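Apolipophorin-3b (Locusta migratoria, PDB 1AEP) assists in loading diacylglycerol into lipophorin, the insect hemolymph lipoprotein, by covering its expanding hydrophobic surface, and so supports lipid transport during flight. Local coordinates at residues T42-A47 against A146-S151; E64-S69 against A128-A133; H86-S91 against L98-S103; H110-I115 against E136-T141; T117-Q120 against A126-P129. All coordinates share one frame; numbering follows the deposited sequence.

Contact 1: T42-A47 against A146-S151; sequences TEQANA and ANLQNS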
# COMPACT_ATOMS: atom_id res chain seq x y z
N THR A 42 -10.99 6.91 9.01
CA THR A 42 -9.96 6.64 9.97
C THR A 42 -9.77 5.18 10.15
O THR A 42 -8.65 4.68 10.24
CB THR A 42 -10.23 7.29 11.26
OG1 THR A 42 -10.14 8.67 11.01
CG2 THR A 42 -9.03 6.91 12.11
N GLU A 43 -10.91 4.52 10.16
CA GLU A 43 -10.95 3.09 10.31
C GLU A 43 -10.25 2.40 9.18
O GLU A 43 -9.33 1.60 9.36
CB GLU A 43 -12.42 2.68 10.32
CG GLU A 43 -12.61 1.21 10.65
CD GLU A 43 -14.02 0.89 11.04
OE1 GLU A 43 -14.89 0.57 10.25
OE2 GLU A 43 -14.25 1.02 12.35
N GLN A 44 -10.71 2.71 7.99
CA GLN A 44 -10.14 2.13 6.81
C GLN A 44 -8.64 2.37 6.72
O GLN A 44 -7.85 1.47 6.42
CB GLN A 44 -10.89 2.75 5.63
CG GLN A 44 -12.32 2.22 5.68
CD GLN A 44 -12.27 0.72 5.87
OE1 GLN A 44 -11.65 -0.01 5.07
NE2 GLN A 44 -12.90 0.24 6.94
N ALA A 45 -8.26 3.61 6.98
CA ALA A 45 -6.87 3.93 6.95
C ALA A 45 -6.10 3.03 7.91
O ALA A 45 -5.01 2.56 7.63
CB ALA A 45 -6.77 5.36 7.37
N ASN A 46 -6.71 2.78 9.05
CA ASN A 46 -6.04 1.96 10.00
C ASN A 46 -5.94 0.53 9.58
O ASN A 46 -4.96 -0.15 9.85
CB ASN A 46 -6.59 2.13 11.40
CG ASN A 46 -5.95 3.27 12.18
OD1 ASN A 46 -4.71 3.50 12.12
ND2 ASN A 46 -6.78 3.99 12.92
N ALA A 47 -6.97 0.06 8.90
CA ALA A 47 -6.96 -1.31 8.43
C ALA A 47 -5.84 -1.54 7.42
O ALA A 47 -5.14 -2.55 7.44
CB ALA A 47 -8.31 -1.56 7.84
N ALA A 146 -8.02 -3.35 -2.28
CA ALA A 146 -9.33 -3.71 -2.80
C ALA A 146 -10.34 -3.68 -1.67
O ALA A 146 -11.47 -3.22 -1.81
CB ALA A 146 -9.30 -5.10 -3.36
N ASN A 147 -9.92 -4.18 -0.51
CA ASN A 147 -10.75 -4.22 0.67
C ASN A 147 -11.22 -2.85 1.04
O ASN A 147 -12.41 -2.64 1.30
CB ASN A 147 -9.95 -4.74 1.81
CG ASN A 147 -10.12 -6.23 1.89
OD1 ASN A 147 -9.54 -6.87 2.76
ND2 ASN A 147 -10.91 -6.79 0.96
N LEU A 148 -10.28 -1.91 1.05
CA LEU A 148 -10.58 -0.53 1.36
C LEU A 148 -11.65 -0.02 0.42
O LEU A 148 -12.66 0.56 0.80
CB LEU A 148 -9.33 0.32 1.15
CG LEU A 148 -9.36 1.72 1.77
CD1 LEU A 148 -8.17 1.77 2.67
CD2 LEU A 148 -9.12 2.67 0.65
N GLN A 149 -11.42 -0.25 -0.85
CA GLN A 149 -12.38 0.20 -1.80
C GLN A 149 -13.76 -0.39 -1.58
O GLN A 149 -14.76 0.32 -1.59
CB GLN A 149 -11.85 -0.22 -3.13
CG GLN A 149 -12.87 0.06 -4.18
CD GLN A 149 -12.23 -0.01 -5.53
OE1 GLN A 149 -11.08 -0.48 -5.66
NE2 GLN A 149 -12.97 0.49 -6.50
N ASN A 150 -13.82 -1.71 -1.37
CA ASN A 150 -15.10 -2.36 -1.11
C ASN A 150 -15.85 -1.64 0.01
O ASN A 150 -17.06 -1.45 -0.04
CB ASN A 150 -14.87 -3.81 -0.70
CG ASN A 150 -14.54 -4.69 -1.89
OD1 ASN A 150 -14.61 -4.25 -3.05
ND2 ASN A 150 -14.18 -5.92 -1.61
N SER A 151 -15.10 -1.20 1.02
CA SER A 151 -15.68 -0.48 2.14
C SER A 151 -16.26 0.91 1.78
O SER A 151 -17.41 1.22 2.09
CB SER A 151 -14.69 -0.41 3.32
OG SER A 151 -14.13 -1.71 3.51

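Contact 2: E64-S69 against A128-A133; sequences EKHQGS and APVQSA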
# COMPACT_ATOMS: atom_id res chain seq x y z
N GLU A 64 16.75 -10.84 5.69
CA GLU A 64 17.66 -11.43 6.62
C GLU A 64 18.27 -12.69 6.10
O GLU A 64 19.28 -13.16 6.62
CB GLU A 64 16.92 -11.87 7.89
CG GLU A 64 16.96 -10.88 9.03
CD GLU A 64 18.20 -10.03 9.09
OE1 GLU A 64 19.31 -10.71 9.00
OE2 GLU A 64 18.18 -8.82 9.31
N LYS A 65 17.63 -13.28 5.11
CA LYS A 65 18.12 -14.54 4.58
C LYS A 65 19.05 -14.44 3.39
O LYS A 65 19.70 -15.41 3.03
CB LYS A 65 17.04 -15.40 4.04
CG LYS A 65 15.76 -15.25 4.79
CD LYS A 65 14.81 -16.33 4.38
CE LYS A 65 13.63 -16.51 5.32
NZ LYS A 65 12.50 -17.22 4.68
N HIS A 66 19.11 -13.26 2.79
CA HIS A 66 19.95 -13.09 1.64
C HIS A 66 21.18 -12.25 1.92
O HIS A 66 21.29 -11.69 3.01
CB HIS A 66 19.15 -12.68 0.42
CG HIS A 66 18.03 -13.63 0.33
ND1 HIS A 66 18.19 -14.88 -0.24
CD2 HIS A 66 16.79 -13.51 0.79
CE1 HIS A 66 17.02 -15.47 -0.15
NE2 HIS A 66 16.15 -14.67 0.47
N GLN A 67 22.11 -12.22 0.98
CA GLN A 67 23.35 -11.49 1.14
C GLN A 67 23.47 -10.43 0.10
O GLN A 67 22.77 -10.43 -0.91
CB GLN A 67 24.55 -12.39 0.81
CG GLN A 67 25.35 -12.89 2.03
CD GLN A 67 24.54 -13.93 2.75
OE1 GLN A 67 24.42 -14.00 3.97
NE2 GLN A 67 23.97 -14.85 1.90
N GLY A 68 24.40 -9.53 0.32
CA GLY A 68 24.61 -8.52 -0.70
C GLY A 68 23.72 -7.32 -0.56
O GLY A 68 23.25 -6.99 0.51
N SER A 69 23.56 -6.61 -1.69
CA SER A 69 22.80 -5.38 -1.77
C SER A 69 21.30 -5.57 -1.97
O SER A 69 20.53 -4.64 -1.78
CB SER A 69 23.33 -4.51 -2.86
OG SER A 69 23.05 -5.18 -4.10
N ALA A 128 16.07 -12.37 -8.35
CA ALA A 128 15.40 -13.65 -8.48
C ALA A 128 15.17 -14.37 -7.16
O ALA A 128 14.15 -15.02 -6.92
CB ALA A 128 16.27 -14.53 -9.31
N PRO A 129 16.16 -14.34 -6.34
CA PRO A 129 16.07 -15.10 -5.12
C PRO A 129 14.99 -14.69 -4.12
O PRO A 129 14.68 -15.48 -3.21
CB PRO A 129 17.46 -15.10 -4.55
CG PRO A 129 18.38 -14.73 -5.72
CD PRO A 129 17.54 -13.94 -6.68
N VAL A 130 14.43 -13.50 -4.28
CA VAL A 130 13.42 -13.03 -3.34
C VAL A 130 12.11 -12.71 -4.01
O VAL A 130 11.23 -12.10 -3.41
CB VAL A 130 13.87 -11.80 -2.60
CG1 VAL A 130 15.12 -12.12 -1.83
CG2 VAL A 130 14.16 -10.67 -3.57
N GLN A 131 12.02 -13.15 -5.26
CA GLN A 131 10.87 -12.97 -6.13
C GLN A 131 9.54 -13.46 -5.53
O GLN A 131 8.56 -12.73 -5.53
CB GLN A 131 11.19 -13.53 -7.55
CG GLN A 131 10.22 -13.14 -8.69
CD GLN A 131 9.17 -14.21 -8.97
OE1 GLN A 131 8.33 -14.04 -9.88
NE2 GLN A 131 9.17 -15.30 -8.19
N SER A 132 9.52 -14.67 -4.98
CA SER A 132 8.30 -15.16 -4.37
C SER A 132 7.74 -14.19 -3.31
O SER A 132 6.59 -13.78 -3.35
CB SER A 132 8.47 -16.55 -3.82
OG SER A 132 8.15 -17.48 -4.85
N ALA A 133 8.62 -13.82 -2.38
CA ALA A 133 8.31 -12.90 -1.31
C ALA A 133 7.78 -11.57 -1.82
O ALA A 133 6.76 -11.08 -1.35
CB ALA A 133 9.54 -12.67 -0.51

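Contact 3: H86-S91 against L98-S103; sequences HDAATS and LNSLQS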
# COMPACT_ATOMS: atom_id res chain seq x y z
N HIS A 86 2.65 5.06 8.30
CA HIS A 86 2.63 5.34 9.73
C HIS A 86 1.66 6.42 10.17
O HIS A 86 0.80 6.24 11.05
CB HIS A 86 4.00 5.63 10.34
CG HIS A 86 4.03 5.16 11.76
ND1 HIS A 86 3.56 3.90 12.14
CD2 HIS A 86 4.43 5.81 12.88
CE1 HIS A 86 3.71 3.80 13.46
NE2 HIS A 86 4.23 4.94 13.94
N ASP A 87 1.80 7.57 9.54
CA ASP A 87 0.98 8.71 9.86
C ASP A 87 -0.07 8.97 8.82
O ASP A 87 0.03 9.91 8.05
CB ASP A 87 1.83 9.96 9.96
CG ASP A 87 2.64 9.95 11.20
OD1 ASP A 87 2.21 9.65 12.31
OD2 ASP A 87 3.90 10.31 10.98
N ALA A 88 -1.09 8.14 8.80
CA ALA A 88 -2.11 8.33 7.81
C ALA A 88 -3.51 8.45 8.37
O ALA A 88 -4.43 8.87 7.67
CB ALA A 88 -1.97 7.29 6.73
N ALA A 89 -3.67 8.09 9.63
CA ALA A 89 -4.98 8.18 10.22
C ALA A 89 -4.92 9.12 11.41
O ALA A 89 -5.63 8.97 12.40
CB ALA A 89 -5.44 6.80 10.67
N THR A 90 -4.00 10.07 11.30
CA THR A 90 -3.75 11.04 12.34
C THR A 90 -4.59 12.32 12.28
O THR A 90 -5.06 12.77 13.31
CB THR A 90 -2.25 11.25 12.20
OG1 THR A 90 -1.97 11.53 10.84
CG2 THR A 90 -1.49 9.97 12.61
N SER A 91 -4.72 12.90 11.09
CA SER A 91 -5.48 14.13 10.98
C SER A 91 -6.74 14.16 11.81
O SER A 91 -7.35 13.13 12.00
CB SER A 91 -5.50 14.89 9.67
OG SER A 91 -4.70 16.10 9.88
N LEU A 98 -8.49 12.84 4.49
CA LEU A 98 -8.68 12.45 3.13
C LEU A 98 -7.42 12.64 2.34
O LEU A 98 -7.04 11.78 1.54
CB LEU A 98 -9.80 13.25 2.51
CG LEU A 98 -10.86 12.38 1.89
CD1 LEU A 98 -12.19 12.85 2.41
CD2 LEU A 98 -10.85 12.56 0.39
N ASN A 99 -6.79 13.78 2.56
CA ASN A 99 -5.56 14.11 1.88
C ASN A 99 -4.49 13.11 2.23
O ASN A 99 -3.82 12.54 1.37
CB ASN A 99 -5.06 15.53 2.20
CG ASN A 99 -6.03 16.63 1.83
OD1 ASN A 99 -6.07 17.68 2.45
ND2 ASN A 99 -6.85 16.33 0.84
N SER A 100 -4.37 12.87 3.54
CA SER A 100 -3.43 11.93 4.10
C SER A 100 -3.53 10.51 3.52
O SER A 100 -2.54 9.89 3.14
CB SER A 100 -3.58 11.93 5.63
OG SER A 100 -2.40 11.54 6.31
N LEU A 101 -4.75 10.00 3.48
CA LEU A 101 -4.95 8.69 2.93
C LEU A 101 -4.55 8.64 1.48
O LEU A 101 -3.78 7.78 1.07
CB LEU A 101 -6.40 8.26 3.03
CG LEU A 101 -6.48 6.97 3.83
CD1 LEU A 101 -7.86 6.35 3.68
CD2 LEU A 101 -5.42 5.99 3.38
N GLN A 102 -5.12 9.56 0.72
CA GLN A 102 -4.87 9.66 -0.72
C GLN A 102 -3.41 9.70 -1.11
O GLN A 102 -3.02 9.22 -2.18
CB GLN A 102 -5.51 10.89 -1.32
CG GLN A 102 -6.36 10.45 -2.50
CD GLN A 102 -6.94 11.61 -3.19
OE1 GLN A 102 -8.17 11.74 -3.26
NE2 GLN A 102 -6.05 12.50 -3.65
N SER A 103 -2.63 10.29 -0.23
CA SER A 103 -1.23 10.39 -0.48
C SER A 103 -0.58 9.08 -0.12
O SER A 103 0.19 8.52 -0.90
CB SER A 103 -0.64 11.60 0.25
OG SER A 103 0.33 11.21 1.21

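Contact 4: H110-I115 against E136-T141; sequences HQWQDI and EAAEKT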
# COMPACT_ATOMS: atom_id res chain seq x y z
N HIS A 110 3.83 3.99 -5.82
CA HIS A 110 5.07 4.47 -6.43
C HIS A 110 6.26 3.67 -5.99
O HIS A 110 7.12 3.36 -6.79
CB HIS A 110 5.29 5.95 -6.28
CG HIS A 110 4.27 6.67 -7.06
ND1 HIS A 110 3.90 7.95 -6.70
CD2 HIS A 110 3.56 6.28 -8.15
CE1 HIS A 110 2.97 8.31 -7.58
NE2 HIS A 110 2.74 7.35 -8.46
N GLN A 111 6.27 3.34 -4.71
CA GLN A 111 7.32 2.55 -4.11
C GLN A 111 7.34 1.12 -4.66
O GLN A 111 8.39 0.49 -4.76
CB GLN A 111 7.11 2.58 -2.63
CG GLN A 111 8.08 3.55 -1.98
CD GLN A 111 7.47 4.21 -0.76
OE1 GLN A 111 7.26 5.42 -0.70
NE2 GLN A 111 7.16 3.37 0.22
N TRP A 112 6.15 0.63 -5.03
CA TRP A 112 6.01 -0.68 -5.61
C TRP A 112 6.54 -0.66 -7.03
O TRP A 112 7.23 -1.59 -7.45
CB TRP A 112 4.58 -1.19 -5.58
CG TRP A 112 4.47 -2.05 -4.37
CD1 TRP A 112 3.80 -1.74 -3.23
CD2 TRP A 112 5.09 -3.33 -4.16
NE1 TRP A 112 3.98 -2.74 -2.32
CE2 TRP A 112 4.73 -3.75 -2.86
CE3 TRP A 112 5.87 -4.20 -4.95
CZ2 TRP A 112 5.15 -4.97 -2.30
CZ3 TRP A 112 6.31 -5.38 -4.40
CH2 TRP A 112 5.96 -5.78 -3.09
N GLN A 113 6.25 0.41 -7.74
CA GLN A 113 6.74 0.54 -9.09
C GLN A 113 8.26 0.59 -9.10
O GLN A 113 8.91 -0.12 -9.86
CB GLN A 113 6.16 1.77 -9.76
CG GLN A 113 4.63 1.70 -9.81
CD GLN A 113 3.99 2.76 -10.70
OE1 GLN A 113 3.10 2.44 -11.52
NE2 GLN A 113 4.42 4.02 -10.53
N ASP A 114 8.84 1.42 -8.23
CA ASP A 114 10.29 1.56 -8.08
C ASP A 114 10.98 0.20 -7.96
O ASP A 114 11.83 -0.16 -8.75
CB ASP A 114 10.60 2.19 -6.74
CG ASP A 114 11.13 3.56 -6.88
OD1 ASP A 114 10.69 4.35 -7.70
OD2 ASP A 114 12.10 3.82 -6.02
N ILE A 115 10.64 -0.54 -6.89
CA ILE A 115 11.20 -1.85 -6.67
C ILE A 115 10.97 -2.81 -7.82
O ILE A 115 11.80 -3.67 -8.09
CB ILE A 115 10.64 -2.46 -5.43
CG1 ILE A 115 11.76 -3.24 -4.78
CG2 ILE A 115 9.50 -3.37 -5.81
CD1 ILE A 115 12.50 -2.38 -3.77
N GLU A 136 4.27 -12.21 -3.21
CA GLU A 136 3.23 -12.37 -2.26
C GLU A 136 2.87 -11.03 -1.63
O GLU A 136 1.70 -10.64 -1.51
CB GLU A 136 3.45 -13.61 -1.37
CG GLU A 136 4.06 -13.42 0.02
CD GLU A 136 4.39 -14.74 0.68
OE1 GLU A 136 5.11 -15.59 0.15
OE2 GLU A 136 3.84 -14.88 1.87
N ALA A 137 3.90 -10.30 -1.28
CA ALA A 137 3.71 -8.99 -0.68
C ALA A 137 2.90 -8.05 -1.57
O ALA A 137 2.11 -7.24 -1.09
CB ALA A 137 5.06 -8.39 -0.34
N ALA A 138 3.12 -8.15 -2.88
CA ALA A 138 2.41 -7.32 -3.81
C ALA A 138 0.95 -7.66 -3.80
O ALA A 138 0.11 -6.79 -3.93
CB ALA A 138 2.99 -7.31 -5.20
N GLU A 139 0.67 -8.95 -3.62
CA GLU A 139 -0.69 -9.43 -3.61
C GLU A 139 -1.43 -8.95 -2.38
O GLU A 139 -2.59 -8.53 -2.45
CB GLU A 139 -0.73 -10.94 -3.72
CG GLU A 139 -0.94 -11.35 -5.19
CD GLU A 139 -0.42 -12.72 -5.49
OE1 GLU A 139 -0.33 -13.57 -4.63
OE2 GLU A 139 -0.08 -12.89 -6.74
N LYS A 140 -0.73 -9.02 -1.25
CA LYS A 140 -1.26 -8.58 0.03
C LYS A 140 -1.57 -7.10 0.02
O LYS A 140 -2.51 -6.66 0.66
CB LYS A 140 -0.30 -8.80 1.16
CG LYS A 140 -0.28 -10.23 1.64
CD LYS A 140 -0.21 -10.26 3.15
CE LYS A 140 0.49 -11.50 3.68
NZ LYS A 140 0.38 -11.64 5.14
N THR A 141 -0.76 -6.33 -0.71
CA THR A 141 -0.98 -4.90 -0.81
C THR A 141 -2.21 -4.61 -1.69
O THR A 141 -3.01 -3.72 -1.41
CB THR A 141 0.33 -4.23 -1.31
OG1 THR A 141 1.41 -4.65 -0.50
CG2 THR A 141 0.22 -2.71 -1.31

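Contact 5: T117-Q120 against A126-P129; sequences TKTQ and AWAP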
# COMPACT_ATOMS: atom_id res chain seq x y z
N THR A 117 10.69 -2.14 -11.12
CA THR A 117 11.61 -1.68 -12.13
C THR A 117 13.04 -2.10 -11.79
O THR A 117 13.80 -2.58 -12.62
CB THR A 117 11.44 -0.13 -12.10
OG1 THR A 117 10.28 0.29 -12.81
CG2 THR A 117 12.70 0.62 -12.44
N LYS A 118 13.42 -1.95 -10.53
CA LYS A 118 14.74 -2.35 -10.13
C LYS A 118 15.04 -3.80 -10.49
O LYS A 118 16.04 -4.14 -11.12
CB LYS A 118 14.87 -2.32 -8.62
CG LYS A 118 16.00 -1.49 -8.04
CD LYS A 118 15.53 -0.16 -7.46
CE LYS A 118 15.82 0.12 -5.98
NZ LYS A 118 14.79 0.95 -5.31
N THR A 119 14.17 -4.67 -10.01
CA THR A 119 14.30 -6.09 -10.23
C THR A 119 14.40 -6.39 -11.72
O THR A 119 15.06 -7.34 -12.14
CB THR A 119 13.10 -6.87 -9.60
OG1 THR A 119 11.93 -6.74 -10.39
CG2 THR A 119 12.82 -6.35 -8.21
N GLN A 120 13.71 -5.60 -12.51
CA GLN A 120 13.65 -5.79 -13.94
C GLN A 120 14.94 -5.41 -14.64
O GLN A 120 15.37 -6.06 -15.58
CB GLN A 120 12.39 -5.23 -14.53
CG GLN A 120 11.38 -6.42 -14.61
CD GLN A 120 10.41 -6.12 -15.70
OE1 GLN A 120 9.78 -7.02 -16.26
NE2 GLN A 120 10.29 -4.82 -15.97
N ALA A 126 19.65 -10.64 -10.15
CA ALA A 126 19.95 -10.54 -8.74
C ALA A 126 18.77 -10.66 -7.79
O ALA A 126 18.93 -11.08 -6.64
CB ALA A 126 20.61 -9.21 -8.49
N TRP A 127 17.62 -10.22 -8.25
CA TRP A 127 16.44 -10.22 -7.43
C TRP A 127 15.69 -11.51 -7.44
O TRP A 127 14.75 -11.71 -6.69
CB TRP A 127 15.52 -9.10 -7.90
CG TRP A 127 16.08 -7.78 -7.55
CD1 TRP A 127 17.03 -7.07 -8.23
CD2 TRP A 127 15.73 -7.04 -6.39
NE1 TRP A 127 17.33 -5.94 -7.54
CE2 TRP A 127 16.55 -5.91 -6.39
CE3 TRP A 127 14.83 -7.29 -5.33
CZ2 TRP A 127 16.46 -4.99 -5.34
CZ3 TRP A 127 14.75 -6.38 -4.31
CH2 TRP A 127 15.57 -5.25 -4.32
N ALA A 128 16.07 -12.37 -8.35
CA ALA A 128 15.40 -13.65 -8.48
C ALA A 128 15.17 -14.37 -7.16
O ALA A 128 14.15 -15.02 -6.92
CB ALA A 128 16.27 -14.53 -9.31
N PRO A 129 16.16 -14.34 -6.34
CA PRO A 129 16.07 -15.10 -5.12
C PRO A 129 14.99 -14.69 -4.12
O PRO A 129 14.68 -15.48 -3.21
CB PRO A 129 17.46 -15.10 -4.55
CG PRO A 129 18.38 -14.73 -5.72
CD PRO A 129 17.54 -13.94 -6.68

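Contact 1: T42-A47 against A146-S151
Gln-44 meets helix 131-154 through two different parts of itself, and the contrast between them illustrates how an amphipathic helix changes character around its circumference. The inner part is apolar and buried on the leucine side. Leu-148 pushes its CD1 methyl against the backbone of helix 36-63, where it lies 3.8 Å from Gln-44 O and 4.1 Å from Gln-44 CB. The backbones are close here, Gln-44 CA and Leu-148 CA lying 6.1 Å apart. Leu-148 can reach so far because its CG stands opposite the backbone N (chi1 -165°), which carries the branched end across the interface.

The two helices run antiparallel as members of the five-helix bundle of amphipathic helices that defines soluble apolipophorin III. Next to Gln-44 in the sequence, Ala-45 touches Leu-101 of helix 94-121 and Ala-89 of the preceding loop, so the leucine contact borders on the bundle interior.

The more solvent-accessible side, where Gln-44 and Ser-151 are both partly exposed, is polar and has no bond across it. The Gln-44 chain bends at chi2 (-47°) and lays its amide beside Ser-151, with Gln-44 CD 3.7 Å from Ser-151 CB. Gln-44 OE1 comes within 3.4 Å of Ser-151 OG, yet the two do not form a hydrogen bond. The serine hydroxyl is instead given back to its own helix, bonding Asn-147 O from Ser-151 OG at 3.0 Å and tilted 34° from the carbonyl plane. That carbonyl oxygen also accepts Ser-151 N from its opposite face.

Contact 2: E64-S69 against A128-A133
His-66 and Val-130 make the main apolar interaction here, a CH-pi contact. The CG1 methyl of the valine sits over a face of the imidazole, 3.8 Å from the centroid of the His-66 ring and 29° off its normal. It is displaced toward one side of the ring, with Val-130 CG1 3.4 Å from His-66 CD2 and 3.6 Å from His-66 NE2. His-66 CG (chi1 -50°) and Val-130 CG1 (chi1 -60°) each lie opposite the carbonyl carbon of their own residue, and the two side chains slide past one another in opposite directions. The other face of the ring is occupied by Lys-65 CB, 3.7 Å above the plane, so the imidazole is held between a neighbour in its own loop and a partner across the gap.

The two sides of this contact are the connection between helices 36-63 and 69-83 and the start of helix 131-154, where Val-130 is the N-cap residue. They therefore join two turns at one end of the five-helix bundle. Bundles of this family are widely thought to open about interhelical loops when they bind lipid, and this contact lies between two such connections.

Van der Waals contact with Pro-129 is weaker: its carbonyl oxygen approaches the ring obliquely, with Pro-129 O 3.9 Å from His-66 CE1, and the proline ring remains at the exposed edge.

The polar interaction lies elsewhere. His-66 NE2 is hydrogen-bonded to Glu-62 OE2 at the end of helix 36-63, a carboxylate that probably stabilises a protonated imidazole and helps fix the rotation of the ring.

Contact 3: H86-S91 against L98-S103
A first torsion of -154° swings the hydroxyl of Ser-100 to the far side of its CB from the backbone N, projecting it off helix 94-121 toward the Asp-87 and Ala-88 backbone. Ser-100 OG thereby comes to rest 3.6 Å from Ala-88 CA, and the serine, whose CB also faces the loop, has the largest area buried in this contact. The spacing is close in the backbone as well, Ala-88 CA and Ser-100 CA being 5.3 Å apart.

Proximity does not amount to bonding, and the example is instructive on that point. Ser-100 OG lies 3.4 Å from Asp-87 O, but the angle is poor and no hydrogen bond results. Nor does the Ala-88 carbonyl bond residues 98-103: Ala-88 O is 3.8 Å from Ser-100 CB and 4.4 Å from Leu-101 N, while its weak hydrogen bond goes to the side chain of Gln-97, earlier in the same helix.

The loop belongs to the connection between helices 69-83 and 94-121 in the five-helix bundle, and it doubles back along the helix it is about to enter. Ala-88 is buried in this return. Its methyl is 4.3 Å from Ser-100 OG and packs also on Ala-104, while the next residue, Ala-89, points away from residues 98-103 and touches Thr-42, Ala-45 and Asn-46 of helix 36-63, as well as Gln-97.

On the outer side the contact becomes slight. The Asp-87 carboxylate leads away from the helix, and the residue approaches Ser-100 through its carbonyl. Nearby, His-86 O is hydrogen-bonded to Lys-49 NZ, a further link between the loop and helix 36-63.

Contact 4: H110-I115 against E136-T141
Trp-112 projects from helix 94-121 and lays its indole against Ala-138, with Thr-141 at the other end of the ring system. The benzene half lies over the alanine: Ala-138 CB is 4.0 Å from the centroid of the Trp-112 six-membered ring and 17° off the normal, a CH-pi contact over the face. The outer carbons of the ring reach the helix backbone itself, Trp-112 CH2 being 3.7 Å from Ala-138 N. Beside this, the methyl of Ala-137 touches the same corner, its CB 3.9 Å from Trp-112 CH2.

Two small residues in succession thus accept one large one, and the local helix axes stay 12.1 Å apart in an antiparallel arrangement (161°). This is the interior of the five-helix bundle: Phe-77 of helix 69-83 packs edge-to-face with the tryptophan, and Val-11 and Leu-14 of helix 7-25 touch it as well.

Thr-141 deals with the pyrrole end. The two side chains cross obliquely, with Thr-141 OG1 3.7 Å from Trp-112 NE1 and no hydrogen bond between them. Lying opposite its carbonyl carbon, Thr-141 OG1 donates instead to Ala-137 O at 2.7 Å, with a C=O...OG1 angle of 150°. This bond satisfies a buried hydroxyl; Thr-141 N reaches the same oxygen from the opposite face. The methyl, Thr-141 CG2, stands opposite the backbone N, which sets it 3.9 Å from Trp-112 NE1.

Contact 5: T117-Q120 against A126-P129
Thr-119 OG1, on the residue that packs against Trp-127, forms a hydrogen bond with the carbonyl oxygen of Ala-116 in its own helix. The bond goes with a first torsion of 76°, in which the hydroxyl lies between the backbone N and the carbonyl carbon and the methyl is placed opposite the carbonyl carbon. From there Thr-119 CG2 sits over a face of the indole, 3.3 Å above its plane and toward the rim. It lies nearest the CD2 junction, Thr-119 CG2 being 3.5 Å from Trp-127 CD2 and 3.6 Å from Trp-127 CE3.

The backbone takes part too. Thr-119 CA is 3.8 Å from the centroid of the Trp-127 five-membered ring and 26° off the normal, a CH-pi contact over the face. The two side chains cross at about a right angle. Lys-118 adds a marginal touch, its CG 4.4 Å from Trp-127 CZ2, before its chain leads away.

The contact joins the last turns of helix 94-121 to the loop that follows, at one end of the five-helix bundle. The Trp-127 ring, carried by this loop, packs among the helices, also touching Val-70 and Gln-73 of helix 69-83 and Leu-134 of helix 131-154. With the alcohol bonded to its own helix and no hydrogen bond across the contact, cohesion here depends on apolar packing against the indole rather than on directional bonds.

Overall arrangement
Contact 4 is the buried one, its centre about 7 Å from the centre of the chain; the other four are partly buried. The centres of contacts 1 and 3 lie to one side of the chain's centre, about 11 and 12 Å from it, and touch through Ala-45 CB and Ala-89 CB at 3.8 Å. Those of contacts 2 and 5 lie on the other side, about 21 and 20 Å out, near that end of the bundle. Helix 131-154 serves contacts 1, 2 and 4, helix 94-121 contacts 3, 4 and 5. Chemistry follows place: aromatic rings meet aliphatic carbons in 2, 4 and 5, while 1 and 3 bring polar groups together without bonding them.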